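Local coordinates for putative antioxidant defense protein Mlr4105 (Mesorhizobium loti, PDB 3C1L) that probably acts as a peroxiredoxin-type antioxidant enzyme with an all-helical AhpD-like fold, at residues 125-130 with 160-165. Numbering follows the deposited sequence.
Sequences EFAVKL and STAAFF
Ala127 meets Ala162 where helices 118-132 and 152-175 cross in the all-helical AhpD-like fold. The two methyl carbons, Ala127 CB and Ala162 CB, lie 3.9 Å apart. This is the tight part of the contact. The CB of Ala162 points toward helix 118-132, and the methyl also comes within 4.1 Å of Ala127 CA. Because the two residues nearest each other are alanines, the backbones come close: Ala127 CA and Ala162 CA are 5.6 Å apart. The local axes run 9.6 Å from each other at their nearest, with a crossing angle of -41°. Ile73 of helix 67-80 also packs on Ala162. The contact is buried and apolar, and no hydrogen bond joins the two segments.

One turn further along, the packing is looser. Leu130 also points toward the other helix, and there it reaches the same Ala162 methyl. Ala163 is touched only lightly. This side does not open to solvent. Ala174 of a second subunit packs on Leu130, and Val171 of that subunit packs on Ala163, so the helix pair continues into the subunit interface. Leu130 CG is anti to the backbone N (chi1 -165°), which carries the branched end across to helix 152-175. Leu130 CD2 makes the touch, 4.2 Å from Ala162 CB and 4.5 Å from Ala163 N.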
loop_
_atom_site.group_PDB
_atom_site.type_symbol
_atom_site.label_atom_id
_atom_site.label_comp_id
_atom_site.label_asym_id
_atom_site.label_seq_id
_atom_site.Cartn_x
_atom_site.Cartn_y
_atom_site.Cartn_z
ATOM N N GLU B 125 13.369 -11.086 -8.497
ATOM C CA GLU B 125 11.929 -11.060 -8.250
ATOM C C GLU B 125 11.587 -11.683 -6.886
ATOM O O GLU B 125 10.709 -11.167 -6.174
ATOM C CB GLU B 125 11.144 -11.731 -9.385
ATOM C CG GLU B 125 11.207 -10.974 -10.747
ATOM C CD GLU B 125 10.380 -9.684 -10.807
ATOM O OE1 GLU B 125 9.823 -9.256 -9.756
ATOM O OE2 GLU B 125 10.286 -9.089 -11.925
ATOM N N PHE B 126 12.285 -12.756 -6.496
ATOM C CA PHE B 126 12.083 -13.280 -5.137
ATOM C C PHE B 126 12.443 -12.211 -4.047
ATOM O O PHE B 126 11.673 -11.947 -3.105
ATOM C CB PHE B 126 12.871 -14.533 -4.946
ATOM C CG PHE B 126 12.649 -15.200 -3.638
ATOM C CD1 PHE B 126 11.504 -15.963 -3.420
ATOM C CD2 PHE B 126 13.602 -15.109 -2.625
ATOM C CE1 PHE B 126 11.280 -16.601 -2.214
ATOM C CE2 PHE B 126 13.385 -15.730 -1.374
ATOM C CZ PHE B 126 12.221 -16.498 -1.178
ATOM N N ALA B 127 13.610 -11.604 -4.197
ATOM C CA ALA B 127 14.073 -10.512 -3.291
ATOM C C ALA B 127 13.062 -9.354 -3.179
ATOM O O ALA B 127 12.853 -8.822 -2.088
ATOM C CB ALA B 127 15.431 -9.996 -3.745
ATOM N N VAL B 128 12.471 -8.933 -4.300
ATOM C CA VAL B 128 11.404 -7.917 -4.314
ATOM C C VAL B 128 10.207 -8.337 -3.482
ATOM O O VAL B 128 9.778 -7.598 -2.608
ATOM C CB VAL B 128 10.867 -7.597 -5.747
ATOM C CG1 VAL B 128 9.605 -6.784 -5.649
ATOM C CG2 VAL B 128 11.903 -6.854 -6.572
ATOM N N LYS B 129 9.724 -9.558 -3.696
ATOM C CA LYS B 129 8.593 -10.094 -2.894
ATOM C C LYS B 129 8.933 -10.254 -1.408
ATOM O O LYS B 129 8.175 -9.892 -0.551
ATOM C CB LYS B 129 8.071 -11.445 -3.449
ATOM C CG LYS B 129 6.740 -11.813 -2.813
ATOM C CD LYS B 129 6.052 -12.940 -3.433
ATOM C CE LYS B 129 4.754 -13.213 -2.699
ATOM N NZ LYS B 129 4.130 -14.472 -3.229
ATOM N N LEU B 130 10.099 -10.778 -1.101
ATOM C CA LEU B 130 10.549 -10.856 0.302
ATOM C C LEU B 130 10.701 -9.438 0.937
ATOM O O LEU B 130 10.568 -9.295 2.136
ATOM C CB LEU B 130 11.884 -11.615 0.427
ATOM C CG LEU B 130 12.267 -12.063 1.840
ATOM C CD1 LEU B 130 11.210 -13.068 2.335
ATOM C CD2 LEU B 130 13.601 -12.650 1.819
ATOM N N SER B 160 18.834 -14.871 2.726
ATOM C CA SER B 160 19.718 -14.228 3.710
ATOM C C SER B 160 20.256 -12.889 3.265
ATOM O O SER B 160 20.397 -11.950 4.055
ATOM C CB SER B 160 20.913 -15.119 4.007
ATOM O OG SER B 160 20.557 -16.183 4.851
ATOM N N THR B 161 20.612 -12.819 1.990
ATOM C CA THR B 161 21.194 -11.624 1.437
ATOM C C THR B 161 20.102 -10.576 1.426
ATOM O O THR B 161 20.327 -9.459 1.888
ATOM C CB THR B 161 21.829 -11.837 0.013
ATOM O OG1 THR B 161 22.798 -12.929 0.044
ATOM C CG2 THR B 161 22.502 -10.570 -0.424
ATOM N N ALA B 162 18.932 -10.944 0.919
ATOM C CA ALA B 162 17.824 -10.005 0.804
ATOM C C ALA B 162 17.346 -9.524 2.212
ATOM O O ALA B 162 17.191 -8.331 2.447
ATOM C CB ALA B 162 16.679 -10.613 -0.104
ATOM N N ALA B 163 17.261 -10.463 3.141
ATOM C CA ALA B 163 16.934 -10.213 4.548
ATOM C C ALA B 163 17.872 -9.216 5.218
ATOM O O ALA B 163 17.428 -8.265 5.849
ATOM C CB ALA B 163 16.919 -11.550 5.336
ATOM N N PHE B 164 19.179 -9.449 5.064
ATOM C CA PHE B 164 20.233 -8.634 5.669
ATOM C C PHE B 164 20.158 -7.207 5.254
ATOM O O PHE B 164 20.368 -6.329 6.064
ATOM C CB PHE B 164 21.607 -9.184 5.246
ATOM C CG PHE B 164 22.748 -8.470 5.845
ATOM C CD1 PHE B 164 23.183 -8.778 7.121
ATOM C CD2 PHE B 164 23.433 -7.506 5.125
ATOM C CE1 PHE B 164 24.298 -8.096 7.671
ATOM C CE2 PHE B 164 24.536 -6.831 5.682
ATOM C CZ PHE B 164 24.959 -7.124 6.926
ATOM N N PHE B 165 19.822 -6.984 3.993
ATOM C CA PHE B 165 19.651 -5.620 3.475
ATOM C C PHE B 165 18.417 -4.882 3.894
ATOM O O PHE B 165 18.435 -3.661 4.065
ATOM C CB PHE B 165 19.945 -5.573 1.969
ATOM C CG PHE B 165 21.447 -5.579 1.725
ATOM C CD1 PHE B 165 22.167 -4.419 1.874
ATOM C CD2 PHE B 165 22.120 -6.743 1.595
ATOM C CE1 PHE B 165 23.531 -4.410 1.754
ATOM C CE2 PHE B 165 23.477 -6.759 1.469
ATOM C CZ PHE B 165 24.195 -5.577 1.552
#